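Local coordinates for protein sulfite reductase [ferredoxin] (Mycobacterium tuberculosis, PDB 1ZJ8) that catalyses the ferredoxin-dependent six-electron reduction of sulfite to sulfide, probably for the biosynthesis of sulfur-containing amino acids and cofactors, using siroheme and a [4Fe-4S] cluster, at residues R177-S182 / Y219-S224; Q227-E232 / F386-K391; N234-I239 / L252-G257. All blocks are in the same frame, centred on the assembly; numbering follows the deposited sequence.

Interactions 1 and 3 belong to one mixed sheet, in which strands 176-181, 219-224, 236-243 and 249-254 follow each other in chain order. Interaction 1 is the parallel step, interaction 3 the antiparallel hairpin, and strands 219-224 and 236-243 join them as neighbours; the centres of the two interactions are about 9 Å apart. Interaction 2 starts in the loop between these two strands and reaches the loop between strands 384-386 and 392-397 of another sheet; its centre is about 9 Å from that of interaction 1 and 13 Å from that of interaction 3, which is nested within the span of chain it closes. All three hold residues of the siroheme pocket, so sheet and loops together help to shape it.

Interaction 1 (R177-S182 / Y219-S224); sequences RVVLGS and YKTAIS. With SRM (siroheme), chain E.
Arg177 and Tyr219 meet through their backbones: Arg177 N bonds to Tyr219 O at 2.9 Å, tilted 21° from the plane of that carbonyl. The phenol ring of Tyr219 is turned out of this contact and meets the ring of Phe288, the two planes at about 20°; Val236 and Val284 also touch the Tyr219 side chain. The Thr221 carbonyl accepts next, with Leu180 N at 2.8 Å from Thr221 O and Leu180 CG resting against the same oxygen. Then the roles swap. Ile223 N reaches Leu180 O at 2.9 Å and stands above the carbonyl plane, 39° out of it. Leu180 thus bonds to the residues on either side of Ala222, the pattern of parallel strands; here strands 176-181 and 219-224 are the two strands of a beta-alpha-beta unit whose crossover carries helix 196-206. On the face bearing Val179, Thr221 and Ile223, Val179 CG1 lies 3.8 Å from Thr221 CG2 and 4.0 Å from Ile223 CD1, and Ile199 of the crossover helix packs on Val179 and Ile223. Thr221 OG1 bonds to Trp281 NE1. On the other face Leu180 CB and Ala222 CB are 4.0 Å apart. Lys220, extended beyond CG, runs to the siroheme carboxylates; its weak bond to O3C is uncertain because NZ is modelled too close to the cofactor. A water takes the Ser182 N-H and donates to Ile223 O.

Interaction 2 (Q227-E232 / F386-K391); sequences QDVAHE and FTPYQK. With SRM (siroheme), chain E.
Asp228 presents its backbone carbonyl to Pro388 and Tyr389; the closest approach is Asp228 O to Pro388 CG, 3.6 Å. The same oxygen lies at the edge of the Tyr389 ring, near its plane, 4.1 Å from Tyr389 CE1. Val229 adds the looser, apolar touch, with its CG1 4.3 Å from Pro388 CG. Tyr389 is the partly exposed residue of the contact. Its chi1 of -70° sets CG beside the backbone N; at the far end of the ring Tyr389 OH comes to 3.9 Å from Ala230 CB, while Arg480 makes a cation-pi contact with the ring. Residues 387-391 form the turn of the hairpin between strands 384-386 and 392-397, in which Gln390 N bonds to Thr387 O at 3.2 Å. From within the turn, the Gln390 side chain donates through NE2 to Ala427 O and lies 3.4 Å from siroheme O3B. The contact sets a loop of the first range of the 4Fe-4S domain family (172-327) against one of the ferredoxin-like half-domain range 345-412. The Asp228 carboxylate is held outside this contact, OD1 by Ser224 OG and OD2 by His342 NE2 and Ser182 OG. With no hydrogen bond across, the fit rests on shape and on weak contact of a carbonyl oxygen with C-H groups, which has little directional character, while the polar groups of Asp228 and Gln390 find partners elsewhere.

Interaction 3 (N234-I239 / L252-G257); sequences NDVAFI and LWVGGG
Leu252 CD1 sits over one face of the Phe238 ring in a CH-pi contact, 4.0 Å from the ring centroid and 17° off the normal. The same methyl touches Val236 CG2 at 3.8 Å; that branch, anti to the backbone N, also meets Val254 CG2 at 4.0 Å. Trp281 of helix 277-291 packs on Val236 and Phe238, and Val268 of the next strand meets Leu252 and Val254. On the opposite face Ala237 CB lies 3.9 Å from Trp253 CB, while the indole meets His231 edge-to-face. Between the two faces runs the antiparallel hairpin of strands 236-243 and 249-254: Ala237 and Trp253 form a hydrogen-bonded pair, with Trp253 N to Ala237 O and Ala237 N to Trp253 O both 2.8 Å. Beyond the strand end the bonding continues through Gly255 N to Asp235 O at 3.0 Å and, weakly, Gly256 N to Asn234 O. At this polar edge Asp235 OD2 accepts from Lys220 N and forms a salt bridge with Arg301, which itself bonds to siroheme. Asp235 therefore probably helps to position Arg301 from the second shell of the siroheme site.

Interaction 1 (R177-S182 / Y219-S224)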
# COMPACT_ATOMS: atom_id res chain seq x y z
N ARG A 177 8.71 -0.70 -6.37
CA ARG A 177 8.17 0.23 -5.40
C ARG A 177 8.78 -0.10 -4.05
O ARG A 177 9.58 -1.02 -3.96
CB ARG A 177 6.64 0.12 -5.35
CG ARG A 177 5.95 0.26 -6.72
CD ARG A 177 6.38 1.57 -7.38
NE ARG A 177 5.66 1.91 -8.60
CZ ARG A 177 4.44 2.41 -8.65
NH1 ARG A 177 3.72 2.63 -7.54
NH2 ARG A 177 3.91 2.68 -9.84
N VAL A 178 8.40 0.64 -3.01
CA VAL A 178 8.75 0.29 -1.63
C VAL A 178 8.77 -1.22 -1.36
O VAL A 178 7.87 -1.95 -1.73
CB VAL A 178 7.73 0.85 -0.58
CG1 VAL A 178 8.19 2.16 -0.02
CG2 VAL A 178 6.35 0.94 -1.16
N VAL A 179 9.80 -1.66 -0.66
CA VAL A 179 9.81 -3.00 -0.12
C VAL A 179 9.14 -2.94 1.25
O VAL A 179 9.60 -2.21 2.13
CB VAL A 179 11.25 -3.50 0.09
CG1 VAL A 179 11.23 -4.96 0.59
CG2 VAL A 179 12.09 -3.34 -1.19
N LEU A 180 8.09 -3.74 1.44
CA LEU A 180 7.39 -3.76 2.73
C LEU A 180 8.20 -4.55 3.78
O LEU A 180 8.94 -5.48 3.45
CB LEU A 180 5.97 -4.31 2.57
CG LEU A 180 5.07 -3.72 1.47
CD1 LEU A 180 3.66 -4.35 1.52
CD2 LEU A 180 4.97 -2.22 1.57
N GLY A 181 8.06 -4.15 5.05
CA GLY A 181 8.65 -4.89 6.17
C GLY A 181 7.77 -4.91 7.41
O GLY A 181 6.93 -4.02 7.60
N SER A 182 7.96 -5.92 8.27
CA SER A 182 7.29 -5.94 9.56
C SER A 182 7.61 -4.67 10.33
O SER A 182 8.79 -4.35 10.56
CB SER A 182 7.75 -7.12 10.42
OG SER A 182 7.39 -6.93 11.77
N TYR A 219 6.13 -2.89 -9.67
CA TYR A 219 6.59 -4.13 -9.04
C TYR A 219 6.68 -3.98 -7.52
O TYR A 219 7.49 -3.22 -7.00
CB TYR A 219 7.97 -4.46 -9.58
CG TYR A 219 8.56 -5.80 -9.18
CD1 TYR A 219 8.16 -6.95 -9.81
CD2 TYR A 219 9.57 -5.88 -8.24
CE1 TYR A 219 8.72 -8.17 -9.49
CE2 TYR A 219 10.15 -7.10 -7.93
CZ TYR A 219 9.73 -8.25 -8.56
OH TYR A 219 10.28 -9.48 -8.27
N LYS A 220 5.85 -4.74 -6.82
CA LYS A 220 5.64 -4.59 -5.40
C LYS A 220 6.22 -5.78 -4.63
O LYS A 220 5.94 -6.95 -4.95
CB LYS A 220 4.14 -4.46 -5.10
CG LYS A 220 3.58 -3.11 -5.47
CD LYS A 220 2.06 -3.05 -5.35
CE LYS A 220 1.59 -1.61 -5.61
NZ LYS A 220 0.13 -1.45 -5.89
N THR A 221 6.95 -5.46 -3.57
CA THR A 221 7.68 -6.45 -2.80
C THR A 221 7.36 -6.35 -1.30
O THR A 221 7.24 -5.25 -0.73
CB THR A 221 9.19 -6.30 -3.06
OG1 THR A 221 9.46 -6.59 -4.44
CG2 THR A 221 10.01 -7.23 -2.19
N ALA A 222 7.24 -7.53 -0.67
CA ALA A 222 7.06 -7.63 0.77
C ALA A 222 8.02 -8.65 1.42
O ALA A 222 8.10 -9.80 0.97
CB ALA A 222 5.64 -7.98 1.04
N ILE A 223 8.72 -8.24 2.48
CA ILE A 223 9.64 -9.13 3.21
C ILE A 223 9.48 -9.03 4.74
O ILE A 223 9.74 -7.96 5.30
CB ILE A 223 11.10 -8.81 2.83
CG1 ILE A 223 11.34 -9.10 1.35
CG2 ILE A 223 12.06 -9.63 3.68
CD1 ILE A 223 12.68 -8.65 0.86
N SER A 224 9.11 -10.13 5.41
CA SER A 224 8.89 -10.11 6.87
C SER A 224 8.94 -11.51 7.51
O SER A 224 8.53 -12.49 6.91
CB SER A 224 7.54 -9.44 7.19
OG SER A 224 7.17 -9.53 8.56
FE SRM E . -1.94 2.87 -5.94
CHA SRM E . -2.39 4.43 -8.95
CHB SRM E . -2.82 5.69 -4.37
CHC SRM E . -1.46 1.40 -3.08
CHD SRM E . -3.21 -0.06 -7.26
NA SRM E . -2.30 4.75 -6.54
C1A SRM E . -2.32 5.24 -7.80
C2A SRM E . -2.27 6.73 -7.87
CMA SRM E . -0.86 7.17 -8.11
CDA SRM E . -3.27 7.30 -8.83
CEA SRM E . -2.81 7.80 -10.17
O3A SRM E . -2.30 7.00 -10.95
O4A SRM E . -2.94 8.99 -10.48
C3A SRM E . -2.71 7.08 -6.48
CAA SRM E . -2.00 8.24 -5.88
CBA SRM E . -2.86 9.42 -6.28
CCA SRM E . -2.81 10.49 -5.24
O1A SRM E . -2.82 10.16 -4.03
O2A SRM E . -2.73 11.68 -5.61
C4A SRM E . -2.59 5.79 -5.75
NB SRM E . -1.97 3.51 -4.08
C1B SRM E . -2.30 4.69 -3.56
C2B SRM E . -2.05 4.83 -2.08
CMB SRM E . -1.52 6.17 -1.67
CDB SRM E . -3.36 4.61 -1.39
CEB SRM E . -3.39 4.70 0.09
O3B SRM E . -3.99 5.62 0.69
O4B SRM E . -2.78 3.84 0.72
C3B SRM E . -1.12 3.65 -1.88
CAB SRM E . 0.31 4.05 -2.14
CBB SRM E . 1.28 3.17 -1.41
CCB SRM E . 2.68 3.45 -1.87
O1B SRM E . 3.45 4.11 -1.17
O2B SRM E . 3.11 2.99 -2.92
C4B SRM E . -1.52 2.79 -3.05
NC SRM E . -2.38 1.11 -5.28
C1C SRM E . -1.94 0.60 -4.11
C2C SRM E . -2.35 -0.70 -3.88
CDC SRM E . -2.30 -1.51 -2.63
CEC SRM E . -1.10 -2.30 -2.26
O3C SRM E . -0.04 -2.15 -2.91
O4C SRM E . -1.24 -3.09 -1.32
C3C SRM E . -2.89 -1.07 -5.08
CAC SRM E . -3.44 -2.45 -5.24
CBC SRM E . -2.51 -3.64 -5.28
CCC SRM E . -1.92 -3.75 -6.67
O1C SRM E . -1.07 -2.90 -7.07
O2C SRM E . -2.33 -4.69 -7.39
C4C SRM E . -2.84 0.01 -5.92
ND SRM E . -2.33 2.22 -7.82
C1D SRM E . -3.00 1.08 -8.06
C2D SRM E . -3.56 1.15 -9.35
CAD SRM E . -3.82 -0.09 -10.20
CBD SRM E . -2.75 -0.55 -11.14
CCD SRM E . -2.84 -1.82 -11.93
O1D SRM E . -2.00 -2.71 -11.65
O2D SRM E . -3.72 -1.98 -12.82
C3D SRM E . -3.19 2.38 -9.88
CDD SRM E . -3.16 2.72 -11.34
CED SRM E . -2.06 2.26 -12.27
O3D SRM E . -1.01 1.77 -11.84
O4D SRM E . -2.18 2.35 -13.50
C4D SRM E . -2.43 3.03 -8.92
O HOH W 1 10.39 -7.05 7.58

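Interaction 2 (Q227-E232 / F386-K391)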
# COMPACT_ATOMS: atom_id res chain seq x y z
N GLN A 227 3.53 -12.58 9.15
CA GLN A 227 2.57 -12.30 8.06
C GLN A 227 1.80 -11.02 8.38
O GLN A 227 0.60 -11.08 8.63
CB GLN A 227 1.57 -13.46 7.88
CG GLN A 227 2.16 -14.83 7.49
CD GLN A 227 1.18 -15.98 7.80
OE1 GLN A 227 0.09 -16.04 7.23
NE2 GLN A 227 1.56 -16.88 8.70
N ASP A 228 2.50 -9.87 8.41
CA ASP A 228 1.89 -8.55 8.68
C ASP A 228 2.07 -7.57 7.52
O ASP A 228 2.00 -6.36 7.71
CB ASP A 228 2.45 -7.95 9.97
CG ASP A 228 3.96 -7.81 9.96
OD1 ASP A 228 4.58 -7.91 8.87
OD2 ASP A 228 4.54 -7.64 11.05
N VAL A 229 2.29 -8.11 6.32
CA VAL A 229 2.63 -7.31 5.14
C VAL A 229 1.80 -7.69 3.89
O VAL A 229 2.25 -7.54 2.75
CB VAL A 229 4.16 -7.42 4.81
CG1 VAL A 229 5.01 -6.84 5.93
CG2 VAL A 229 4.57 -8.87 4.54
N ALA A 230 0.59 -8.18 4.09
CA ALA A 230 -0.34 -8.41 2.99
C ALA A 230 0.41 -9.02 1.81
O ALA A 230 0.37 -8.50 0.70
CB ALA A 230 -1.03 -7.10 2.58
N HIS A 231 1.10 -10.11 2.07
CA HIS A 231 2.01 -10.65 1.07
C HIS A 231 1.27 -11.28 -0.08
O HIS A 231 1.69 -11.15 -1.22
CB HIS A 231 2.94 -11.67 1.69
CG HIS A 231 2.25 -12.85 2.31
ND1 HIS A 231 2.22 -14.10 1.71
CD2 HIS A 231 1.62 -12.99 3.49
CE1 HIS A 231 1.59 -14.94 2.49
NE2 HIS A 231 1.22 -14.30 3.59
N GLU A 232 0.14 -11.90 0.24
CA GLU A 232 -0.65 -12.62 -0.74
C GLU A 232 -0.98 -11.79 -1.98
O GLU A 232 -1.30 -12.36 -3.02
CB GLU A 232 -1.93 -13.14 -0.06
CG GLU A 232 -1.69 -14.26 0.98
CD GLU A 232 -1.92 -13.85 2.45
OE1 GLU A 232 -1.53 -12.74 2.86
OE2 GLU A 232 -2.50 -14.68 3.20
N PHE A 386 6.06 3.10 9.90
CA PHE A 386 4.74 3.15 9.30
C PHE A 386 4.27 1.72 8.96
O PHE A 386 5.11 0.85 8.77
CB PHE A 386 4.74 4.00 8.01
CG PHE A 386 5.12 5.47 8.22
CD1 PHE A 386 4.63 6.19 9.32
CD2 PHE A 386 5.91 6.13 7.29
CE1 PHE A 386 4.98 7.55 9.51
CE2 PHE A 386 6.25 7.47 7.47
CZ PHE A 386 5.78 8.18 8.58
N THR A 387 2.96 1.52 8.84
CA THR A 387 2.32 0.18 8.77
C THR A 387 1.72 -0.06 7.39
O THR A 387 1.28 0.87 6.73
CB THR A 387 1.18 0.08 9.84
OG1 THR A 387 1.75 0.33 11.13
CG2 THR A 387 0.48 -1.28 9.91
N PRO A 388 1.73 -1.31 6.91
CA PRO A 388 0.93 -1.55 5.70
C PRO A 388 -0.59 -1.46 5.87
O PRO A 388 -1.31 -1.83 4.95
CB PRO A 388 1.38 -2.96 5.26
CG PRO A 388 2.67 -3.23 6.04
CD PRO A 388 2.52 -2.49 7.32
N TYR A 389 -1.07 -0.94 6.99
CA TYR A 389 -2.51 -0.72 7.21
C TYR A 389 -2.78 0.73 7.57
O TYR A 389 -3.78 1.04 8.23
CB TYR A 389 -3.03 -1.71 8.25
CG TYR A 389 -3.05 -3.11 7.67
CD1 TYR A 389 -1.95 -3.96 7.82
CD2 TYR A 389 -4.14 -3.56 6.90
CE1 TYR A 389 -1.95 -5.22 7.25
CE2 TYR A 389 -4.14 -4.82 6.34
CZ TYR A 389 -3.05 -5.64 6.52
OH TYR A 389 -3.04 -6.90 5.96
N GLN A 390 -1.86 1.60 7.12
CA GLN A 390 -1.92 3.05 7.24
C GLN A 390 -1.88 3.53 8.69
O GLN A 390 -2.60 4.46 9.08
CB GLN A 390 -3.17 3.62 6.55
CG GLN A 390 -3.45 3.10 5.18
CD GLN A 390 -4.84 3.50 4.72
OE1 GLN A 390 -5.81 3.42 5.49
NE2 GLN A 390 -4.95 3.95 3.47
N LYS A 391 -1.04 2.87 9.48
CA LYS A 391 -0.91 3.14 10.91
C LYS A 391 0.54 3.44 11.23
O LYS A 391 1.41 3.36 10.37
CB LYS A 391 -1.45 1.95 11.71
CG LYS A 391 -3.01 1.92 11.76
CD LYS A 391 -3.64 0.71 11.08
CE LYS A 391 -5.19 0.79 11.01
NZ LYS A 391 -5.80 1.44 9.81
FE SRM E . -1.94 2.87 -5.94
CHA SRM E . -2.39 4.43 -8.95
CHB SRM E . -2.82 5.69 -4.37
CHC SRM E . -1.46 1.40 -3.08
CHD SRM E . -3.21 -0.06 -7.26
NA SRM E . -2.30 4.75 -6.54
C1A SRM E . -2.32 5.24 -7.80
C2A SRM E . -2.27 6.73 -7.87
CMA SRM E . -0.86 7.17 -8.11
CDA SRM E . -3.27 7.30 -8.83
CEA SRM E . -2.81 7.80 -10.17
O3A SRM E . -2.30 7.00 -10.95
O4A SRM E . -2.94 8.99 -10.48
C3A SRM E . -2.71 7.08 -6.48
CAA SRM E . -2.00 8.24 -5.88
CBA SRM E . -2.86 9.42 -6.28
CCA SRM E . -2.81 10.49 -5.24
O1A SRM E . -2.82 10.16 -4.03
O2A SRM E . -2.73 11.68 -5.61
C4A SRM E . -2.59 5.79 -5.75
NB SRM E . -1.97 3.51 -4.08
C1B SRM E . -2.30 4.69 -3.56
C2B SRM E . -2.05 4.83 -2.08
CMB SRM E . -1.52 6.17 -1.67
CDB SRM E . -3.36 4.61 -1.39
CEB SRM E . -3.39 4.70 0.09
O3B SRM E . -3.99 5.62 0.69
O4B SRM E . -2.78 3.84 0.72
C3B SRM E . -1.12 3.65 -1.88
CAB SRM E . 0.31 4.05 -2.14
CBB SRM E . 1.28 3.17 -1.41
CCB SRM E . 2.68 3.45 -1.87
O1B SRM E . 3.45 4.11 -1.17
O2B SRM E . 3.11 2.99 -2.92
C4B SRM E . -1.52 2.79 -3.05
NC SRM E . -2.38 1.11 -5.28
C1C SRM E . -1.94 0.60 -4.11
C2C SRM E . -2.35 -0.70 -3.88
CDC SRM E . -2.30 -1.51 -2.63
CEC SRM E . -1.10 -2.30 -2.26
O3C SRM E . -0.04 -2.15 -2.91
O4C SRM E . -1.24 -3.09 -1.32
C3C SRM E . -2.89 -1.07 -5.08
CAC SRM E . -3.44 -2.45 -5.24
CBC SRM E . -2.51 -3.64 -5.28
CCC SRM E . -1.92 -3.75 -6.67
O1C SRM E . -1.07 -2.90 -7.07
O2C SRM E . -2.33 -4.69 -7.39
C4C SRM E . -2.84 0.01 -5.92
ND SRM E . -2.33 2.22 -7.82
C1D SRM E . -3.00 1.08 -8.06
C2D SRM E . -3.56 1.15 -9.35
CAD SRM E . -3.82 -0.09 -10.20
CBD SRM E . -2.75 -0.55 -11.14
CCD SRM E . -2.84 -1.82 -11.93
O1D SRM E . -2.00 -2.71 -11.65
O2D SRM E . -3.72 -1.98 -12.82
C3D SRM E . -3.19 2.38 -9.88
CDD SRM E . -3.16 2.72 -11.34
CED SRM E . -2.06 2.26 -12.27
O3D SRM E . -1.01 1.77 -11.84
O4D SRM E . -2.18 2.35 -13.50
C4D SRM E . -2.43 3.03 -8.92

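Interaction 3 (N234-I239 / L252-G257)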
# COMPACT_ATOMS: atom_id res chain seq x y z
N ASN A 234 1.20 -9.13 -3.19
CA ASN A 234 2.42 -8.50 -3.71
C ASN A 234 2.96 -9.29 -4.94
O ASN A 234 2.67 -10.47 -5.09
CB ASN A 234 3.48 -8.40 -2.58
CG ASN A 234 3.24 -7.20 -1.62
OD1 ASN A 234 3.65 -6.09 -1.91
ND2 ASN A 234 2.62 -7.45 -0.47
N ASP A 235 3.71 -8.64 -5.82
CA ASP A 235 4.32 -9.32 -6.96
C ASP A 235 5.28 -10.40 -6.51
O ASP A 235 5.42 -11.43 -7.16
CB ASP A 235 5.09 -8.35 -7.84
CG ASP A 235 4.19 -7.34 -8.49
OD1 ASP A 235 3.46 -7.72 -9.44
OD2 ASP A 235 4.20 -6.16 -8.04
N VAL A 236 5.97 -10.13 -5.40
CA VAL A 236 6.94 -11.08 -4.85
C VAL A 236 6.99 -10.93 -3.32
O VAL A 236 6.97 -9.81 -2.81
CB VAL A 236 8.37 -10.90 -5.48
CG1 VAL A 236 8.97 -9.54 -5.17
CG2 VAL A 236 9.32 -12.02 -5.02
N ALA A 237 7.02 -12.04 -2.60
CA ALA A 237 7.04 -11.99 -1.14
C ALA A 237 7.98 -13.03 -0.53
O ALA A 237 8.04 -14.18 -0.97
CB ALA A 237 5.64 -12.14 -0.60
N PHE A 238 8.74 -12.60 0.48
CA PHE A 238 9.59 -13.49 1.26
C PHE A 238 9.07 -13.47 2.70
O PHE A 238 9.24 -12.47 3.41
CB PHE A 238 11.05 -13.03 1.21
CG PHE A 238 11.66 -13.05 -0.17
CD1 PHE A 238 11.37 -12.05 -1.10
CD2 PHE A 238 12.55 -14.05 -0.54
CE1 PHE A 238 11.95 -12.06 -2.37
CE2 PHE A 238 13.13 -14.07 -1.79
CZ PHE A 238 12.83 -13.07 -2.72
N ILE A 239 8.42 -14.54 3.12
CA ILE A 239 7.76 -14.57 4.42
C ILE A 239 8.38 -15.66 5.28
O ILE A 239 8.53 -16.78 4.84
CB ILE A 239 6.22 -14.78 4.27
CG1 ILE A 239 5.42 -13.47 4.06
CG2 ILE A 239 5.66 -15.41 5.53
CD1 ILE A 239 6.14 -12.27 3.50
N LEU A 252 9.06 -18.35 -0.36
CA LEU A 252 8.94 -17.45 -1.50
C LEU A 252 7.56 -17.54 -2.11
O LEU A 252 7.08 -18.63 -2.42
CB LEU A 252 9.99 -17.80 -2.56
CG LEU A 252 9.97 -17.03 -3.89
CD1 LEU A 252 9.95 -15.53 -3.68
CD2 LEU A 252 11.17 -17.40 -4.77
N TRP A 253 6.92 -16.38 -2.25
CA TRP A 253 5.64 -16.23 -2.90
C TRP A 253 5.81 -15.31 -4.12
O TRP A 253 6.64 -14.39 -4.10
CB TRP A 253 4.62 -15.61 -1.94
CG TRP A 253 4.18 -16.50 -0.83
CD1 TRP A 253 4.96 -17.08 0.10
CD2 TRP A 253 2.83 -16.90 -0.52
NE1 TRP A 253 4.20 -17.83 0.97
CE2 TRP A 253 2.89 -17.72 0.62
CE3 TRP A 253 1.59 -16.65 -1.12
CZ2 TRP A 253 1.76 -18.30 1.19
CZ3 TRP A 253 0.45 -17.22 -0.54
CH2 TRP A 253 0.55 -18.04 0.61
N VAL A 254 5.00 -15.55 -5.15
CA VAL A 254 5.06 -14.80 -6.39
C VAL A 254 3.66 -14.72 -7.02
O VAL A 254 2.83 -15.63 -6.82
CB VAL A 254 6.09 -15.47 -7.34
CG1 VAL A 254 5.65 -15.44 -8.80
CG2 VAL A 254 7.48 -14.82 -7.19
N GLY A 255 3.40 -13.62 -7.75
CA GLY A 255 2.24 -13.53 -8.68
C GLY A 255 0.99 -12.78 -8.23
O GLY A 255 -0.10 -13.07 -8.71
N GLY A 256 1.15 -11.80 -7.34
CA GLY A 256 0.01 -11.17 -6.66
C GLY A 256 -0.38 -9.80 -7.18
O GLY A 256 0.42 -9.14 -7.84
N GLY A 257 -1.61 -9.39 -6.89
CA GLY A 257 -2.12 -8.08 -7.33
C GLY A 257 -3.64 -8.02 -7.25
O GLY A 257 -4.30 -9.06 -7.33